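Local coordinates for N-acetylmuramoyl-L-alanine amidase domain-containing protein SAOUHSC_02979 (Staphylococcus aureus, PDB 5T1Q), which probably hydrolyses amide bonds of bacterial peptidoglycan, this chain being the C-terminal part, which holds a glucosaminidase-like domain and a CHAP domain, at residues A[262-267]-A[294-299]; A[154-159]-A[169-174]. All coordinates share one frame; numbering follows the deposited sequence.

Contact 1: residues A[262-267]-A[294-299]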
loop_
_atom_site.group_PDB
_atom_site.type_symbol
_atom_site.label_atom_id
_atom_site.label_comp_id
_atom_site.label_asym_id
_atom_site.label_seq_id
_atom_site.Cartn_x
_atom_site.Cartn_y
_atom_site.Cartn_z
ATOM N N LYS A 262 17.307 3.369 4.747
ATOM C CA LYS A 262 17.294 4.638 5.490
ATOM C C LYS A 262 17.013 4.495 6.983
ATOM O O LYS A 262 17.515 5.283 7.758
ATOM C CB LYS A 262 16.327 5.649 4.881
ATOM C CG LYS A 262 17.003 6.583 3.907
ATOM C CD LYS A 262 16.028 7.547 3.258
ATOM C CE LYS A 262 16.779 8.701 2.606
ATOM N NZ LYS A 262 17.917 8.240 1.756
ATOM N N GLN A 263 16.225 3.501 7.386
ATOM C CA GLN A 263 15.967 3.290 8.810
ATOM C C GLN A 263 17.249 3.010 9.581
ATOM O O GLN A 263 17.301 3.214 10.796
ATOM C CB GLN A 263 15.012 2.131 9.046
ATOM C CG GLN A 263 13.626 2.322 8.481
ATOM C CD GLN A 263 12.689 1.237 8.953
ATOM O OE1 GLN A 263 12.386 0.302 8.211
ATOM N NE2 GLN A 263 12.281 1.315 10.219
ATOM N N PHE A 264 18.269 2.510 8.881
ATOM C CA PHE A 264 19.544 2.216 9.515
ATOM C C PHE A 264 20.633 3.256 9.207
ATOM O O PHE A 264 21.815 2.980 9.368
ATOM C CB PHE A 264 19.985 0.807 9.143
ATOM C CG PHE A 264 19.009 -0.249 9.567
ATOM C CD1 PHE A 264 18.936 -0.648 10.899
ATOM C CD2 PHE A 264 18.141 -0.831 8.644
ATOM C CE1 PHE A 264 18.029 -1.631 11.291
ATOM C CE2 PHE A 264 17.243 -1.815 9.032
ATOM C CZ PHE A 264 17.188 -2.219 10.356
ATOM N N GLY A 265 20.223 4.442 8.759
ATOM C CA GLY A 265 21.146 5.537 8.491
ATOM C C GLY A 265 22.097 5.345 7.333
ATOM O O GLY A 265 23.258 5.746 7.413
ATOM N N THR A 266 21.621 4.718 6.259
ATOM C CA THR A 266 22.452 4.525 5.080
ATOM C C THR A 266 21.573 4.747 3.870
ATOM O O THR A 266 20.378 4.456 3.892
ATOM C CB THR A 266 23.142 3.135 5.031
ATOM O OG1 THR A 266 22.280 2.151 4.453
ATOM C CG2 THR A 266 23.593 2.691 6.428
ATOM N N SER A 267 22.160 5.292 2.820
ATOM C CA SER A 267 21.390 5.604 1.635
ATOM C C SER A 267 21.958 5.014 0.357
ATOM O O SER A 267 23.131 4.634 0.271
ATOM C CB SER A 267 21.278 7.116 1.484
ATOM O OG SER A 267 22.549 7.700 1.262
ATOM N N LYS A 294 26.056 -9.649 3.046
ATOM C CA LYS A 294 26.346 -8.655 4.059
ATOM C C LYS A 294 25.085 -8.072 4.663
ATOM O O LYS A 294 24.130 -7.707 3.958
ATOM C CB LYS A 294 27.195 -7.560 3.439
ATOM C CG LYS A 294 27.709 -6.515 4.404
ATOM C CD LYS A 294 28.605 -5.553 3.649
ATOM C CE LYS A 294 28.982 -4.370 4.494
ATOM N NZ LYS A 294 29.935 -3.549 3.697
ATOM N N ARG A 295 25.110 -7.970 5.982
ATOM C CA ARG A 295 23.999 -7.465 6.759
ATOM C C ARG A 295 23.674 -6.023 6.371
ATOM O O ARG A 295 24.565 -5.201 6.246
ATOM C CB ARG A 295 24.343 -7.559 8.248
ATOM C CG ARG A 295 23.220 -7.189 9.189
ATOM C CD ARG A 295 23.639 -7.420 10.629
ATOM N NE ARG A 295 22.557 -7.092 11.547
ATOM C CZ ARG A 295 22.416 -5.922 12.172
ATOM N NH1 ARG A 295 21.385 -5.738 12.993
ATOM N NH2 ARG A 295 23.300 -4.929 11.998
ATOM N N HIS A 296 22.388 -5.759 6.157
ATOM C CA HIS A 296 21.861 -4.442 5.775
ATOM C C HIS A 296 22.287 -3.905 4.414
ATOM O O HIS A 296 22.198 -2.694 4.138
ATOM C CB HIS A 296 22.089 -3.387 6.874
ATOM C CG HIS A 296 21.399 -3.713 8.163
ATOM N ND1 HIS A 296 21.777 -3.168 9.366
ATOM C CD2 HIS A 296 20.402 -4.587 8.444
ATOM C CE1 HIS A 296 20.999 -3.638 10.326
ATOM N NE2 HIS A 296 20.151 -4.497 9.792
ATOM N N ALA A 297 22.715 -4.806 3.551
ATOM C CA ALA A 297 23.036 -4.457 2.203
ATOM C C ALA A 297 21.774 -4.671 1.389
ATOM O O ALA A 297 20.858 -5.374 1.825
ATOM C CB ALA A 297 24.146 -5.352 1.679
ATOM N N ALA A 298 21.702 -4.020 0.237
ATOM C CA ALA A 298 20.637 -4.288 -0.727
ATOM C C ALA A 298 21.107 -5.546 -1.472
ATOM O O ALA A 298 22.274 -5.619 -1.861
ATOM C CB ALA A 298 20.483 -3.135 -1.699
ATOM N N VAL A 299 20.241 -6.541 -1.635
ATOM C CA VAL A 299 20.627 -7.755 -2.354
ATOM C C VAL A 299 19.899 -7.782 -3.690
ATOM O O VAL A 299 18.668 -7.660 -3.755
ATOM C CB VAL A 299 20.440 -9.046 -1.527
ATOM C CG1 VAL A 299 19.017 -9.185 -1.013
ATOM C CG2 VAL A 299 20.844 -10.268 -2.340
HETATM O O HOH W 1 21.419 0.028 5.725
#

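Contact 2: residues A[154-159]-A[169-174]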
loop_
_atom_site.group_PDB
_atom_site.type_symbol
_atom_site.label_atom_id
_atom_site.label_comp_id
_atom_site.label_asym_id
_atom_site.label_seq_id
_atom_site.Cartn_x
_atom_site.Cartn_y
_atom_site.Cartn_z
ATOM N N ASP A 154 -21.977 9.450 -1.795
ATOM C CA ASP A 154 -22.923 9.368 -2.908
ATOM C C ASP A 154 -22.774 8.063 -3.681
ATOM O O ASP A 154 -23.767 7.503 -4.139
ATOM C CB ASP A 154 -22.773 10.565 -3.859
ATOM C CG ASP A 154 -23.321 11.867 -3.265
ATOM O OD1 ASP A 154 -23.856 11.846 -2.135
ATOM O OD2 ASP A 154 -23.232 12.917 -3.942
ATOM N N LEU A 155 -21.540 7.579 -3.816
ATOM C CA LEU A 155 -21.291 6.321 -4.520
ATOM C C LEU A 155 -21.890 5.144 -3.759
ATOM O O LEU A 155 -22.570 4.303 -4.347
ATOM C CB LEU A 155 -19.790 6.089 -4.721
ATOM C CG LEU A 155 -19.391 4.826 -5.496
ATOM C CD1 LEU A 155 -19.989 4.824 -6.890
ATOM C CD2 LEU A 155 -17.881 4.713 -5.561
ATOM N N ILE A 156 -21.640 5.092 -2.451
ATOM C CA ILE A 156 -22.152 4.004 -1.614
ATOM C C ILE A 156 -23.687 3.979 -1.569
ATOM O O ILE A 156 -24.296 2.906 -1.573
ATOM C CB ILE A 156 -21.625 4.108 -0.160
ATOM C CG1 ILE A 156 -20.082 4.020 -0.108
ATOM C CG2 ILE A 156 -22.248 3.037 0.730
ATOM C CD1 ILE A 156 -19.495 2.733 -0.654
ATOM N N LYS A 157 -24.302 5.158 -1.525
ATOM C CA LYS A 157 -25.766 5.264 -1.428
ATOM C C LYS A 157 -26.495 5.103 -2.744
ATOM O O LYS A 157 -27.525 4.454 -2.773
ATOM C CB LYS A 157 -26.170 6.590 -0.760
ATOM C CG LYS A 157 -25.627 6.750 0.657
ATOM C CD LYS A 157 -26.084 5.658 1.619
ATOM C CE LYS A 157 -27.565 5.783 1.938
ATOM N NZ LYS A 157 -28.074 4.683 2.800
ATOM N N ASN A 158 -25.955 5.663 -3.828
ATOM C CA ASN A 158 -26.606 5.607 -5.149
ATOM C C ASN A 158 -26.136 4.463 -6.052
ATOM O O ASN A 158 -26.853 4.067 -6.963
ATOM C CB ASN A 158 -26.405 6.939 -5.872
ATOM C CG ASN A 158 -26.913 8.119 -5.067
ATOM O OD1 ASN A 158 -27.934 8.029 -4.397
ATOM N ND2 ASN A 158 -26.198 9.234 -5.131
ATOM N N GLY A 159 -24.923 3.967 -5.836
ATOM C CA GLY A 159 -24.408 2.843 -6.622
ATOM C C GLY A 159 -24.023 3.173 -8.050
ATOM O O GLY A 159 -23.513 4.262 -8.327
ATOM N N PRO A 169 -25.079 -3.618 0.683
ATOM C CA PRO A 169 -24.634 -4.450 1.816
ATOM C C PRO A 169 -23.598 -3.809 2.778
ATOM O O PRO A 169 -23.320 -4.395 3.822
ATOM C CB PRO A 169 -24.020 -5.674 1.130
ATOM C CG PRO A 169 -24.738 -5.766 -0.177
ATOM C CD PRO A 169 -24.956 -4.346 -0.598
ATOM N N THR A 170 -23.011 -2.661 2.429
ATOM C CA THR A 170 -22.079 -1.979 3.343
ATOM C C THR A 170 -22.825 -0.983 4.225
ATOM O O THR A 170 -22.252 -0.457 5.185
ATOM C CB THR A 170 -20.956 -1.211 2.622
ATOM O OG1 THR A 170 -21.494 -0.072 1.944
ATOM C CG2 THR A 170 -20.198 -2.114 1.647
ATOM N N TRP A 171 -24.096 -0.721 3.885
ATOM C CA TRP A 171 -24.941 0.200 4.644
ATOM C C TRP A 171 -25.071 -0.345 6.043
ATOM O O TRP A 171 -25.177 -1.555 6.234
ATOM C CB TRP A 171 -26.332 0.325 4.014
ATOM C CG TRP A 171 -26.380 0.991 2.670
ATOM C CD1 TRP A 171 -25.326 1.259 1.831
ATOM C CD2 TRP A 171 -27.563 1.308 1.931
ATOM N NE1 TRP A 171 -25.783 1.808 0.658
ATOM C CE2 TRP A 171 -27.153 1.840 0.689
ATOM C CE3 TRP A 171 -28.933 1.231 2.215
ATOM C CZ2 TRP A 171 -28.063 2.288 -0.270
ATOM C CZ3 TRP A 171 -29.841 1.679 1.258
ATOM C CH2 TRP A 171 -29.399 2.203 0.033
ATOM N N LYS A 172 -25.099 0.560 7.008
ATOM C CA LYS A 172 -25.145 0.196 8.431
ATOM C C LYS A 172 -26.392 -0.645 8.755
ATOM O O LYS A 172 -26.314 -1.622 9.493
ATOM C CB LYS A 172 -25.099 1.475 9.271
ATOM C CG LYS A 172 -24.345 1.377 10.581
ATOM C CD LYS A 172 -24.130 2.777 11.132
ATOM C CE LYS A 172 -23.246 2.776 12.356
ATOM N NZ LYS A 172 -23.057 4.168 12.840
ATOM N N SER A 173 -27.520 -0.287 8.150
ATOM C CA SER A 173 -28.776 -1.017 8.342
ATOM C C SER A 173 -28.779 -2.435 7.730
ATOM O O SER A 173 -29.638 -3.244 8.063
ATOM C CB SER A 173 -29.942 -0.204 7.759
ATOM O OG SER A 173 -29.720 0.106 6.395
ATOM N N GLU A 174 -27.825 -2.727 6.842
ATOM C CA GLU A 174 -27.730 -4.046 6.178
ATOM C C GLU A 174 -26.589 -4.921 6.702
ATOM O O GLU A 174 -26.609 -6.138 6.513
ATOM C CB GLU A 174 -27.521 -3.849 4.676
ATOM C CG GLU A 174 -28.631 -3.073 3.978
ATOM C CD GLU A 174 -29.925 -3.854 3.862
ATOM O OE1 GLU A 174 -30.995 -3.247 4.064
ATOM O OE2 GLU A 174 -29.875 -5.073 3.585
#

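Contact 1: residues A[262-267]-A[294-299]
F264 and H296 carry this contact almost alone, and the path to their stack begins in the loop after helix 253-262. K262 opens a type I turn whose closing bond runs from G265 N to K262 O. Next comes Q263, which takes no part in the stack and ties its amide to R260 and P238. F264, third in the turn, sends its ring across the gap. With CG beside the backbone N and anti to the carbonyl carbon (chi1 -60°), the phenyl ring lies face to face on the imidazole, centroids 4.0 Å apart and planes 20° from parallel. The overlap is offset: H296 CE1 sits 3.7 Å from F264 CD1, and H296 NE2 lies 3.8 Å from F264 CZ. On its opposite face the imidazole receives the aliphatic stem of R295, with CG over the ring centre, and the ring of F317 also meets it. G265 then turns the chain with positive phi. At T266 a water takes over, 2.6 Å from T266 OG1 and donating to H296 O at 3.2 Å. H296 itself occupies the third position of a type II turn, K294 to A297, which precedes strand 298-301. The arrangement is an offset face-to-face Phe-His stack at the surface of the CHAP domain, joining the type I turn that follows helix 253-262 to a type II turn beside the central sheet.

Contact 2: residues A[154-159]-A[169-174]
W171 reaches from its loop to the last turn of helix 145-158, where I156 and K157 receive it along an edge and over a face. From CB the indole extends across to the helix. CD1, on the pyrrole side, meets the methyl CG2 of I156 at 3.7 Å. One atom further, NE1 donates to I156 O over 2.9 Å in a nearly straight bond (173° at the hydrogen). The oxygen lies in the indole plane, whereas the donor stands well above the plane of the carbonyl, clear of its lone pairs. On the six-membered ring, CZ2 comes within 3.4 Å of K157 O, so two successive helix carbonyls border this side of the indole. One face belongs to the K157 side chain, bent at chi2 (-59°) and chi3 (-70°) to fold it over the ring. Its CD makes a CH-pi contact with the five-membered ring, 4.2 Å from the centroid, and its NZ stands 3.5 Å above the centroid of the six-membered ring, a cation-pi pair almost on the ring normal. Beside the indole, T170 OG1 approaches I156 CG2 at 3.4 Å, although its hydrogen bond goes to Y167 O. Both segments lie in the glucosaminidase-like region, where T170 also packs on A181 and L185 of helix 178-185. The indole is held in two directions: the N-H bond fixes its edge, and the ammonium settles on the pi face. Carbonyls gathered at a helix C-terminus would be expected to favour both that donor and the nearby positive charge.

In the fold
The two contacts sit on opposite sides of the chain's centre, their own centres 46 Å apart and their nearest atoms about 33 Å apart, so they do not touch. Contact 2 closes before contact 1 opens, and each belongs to a different module: 154-159 with 169-174 to the glucosaminidase-like part, 262-267 with 294-299 to the CHAP domain. In the latter, helix 253-262, which leads into contact 1, begins at C253; with H314 and E331 this residue has the geometry of a Cys-His-Glu triad, consistent with a CHAP-type active site. Sodium is coordinated in the same domain by H276, N279, N280 and E302. Both contacts use an aromatic side chain to connect a helix, or the loop after it, to a later segment.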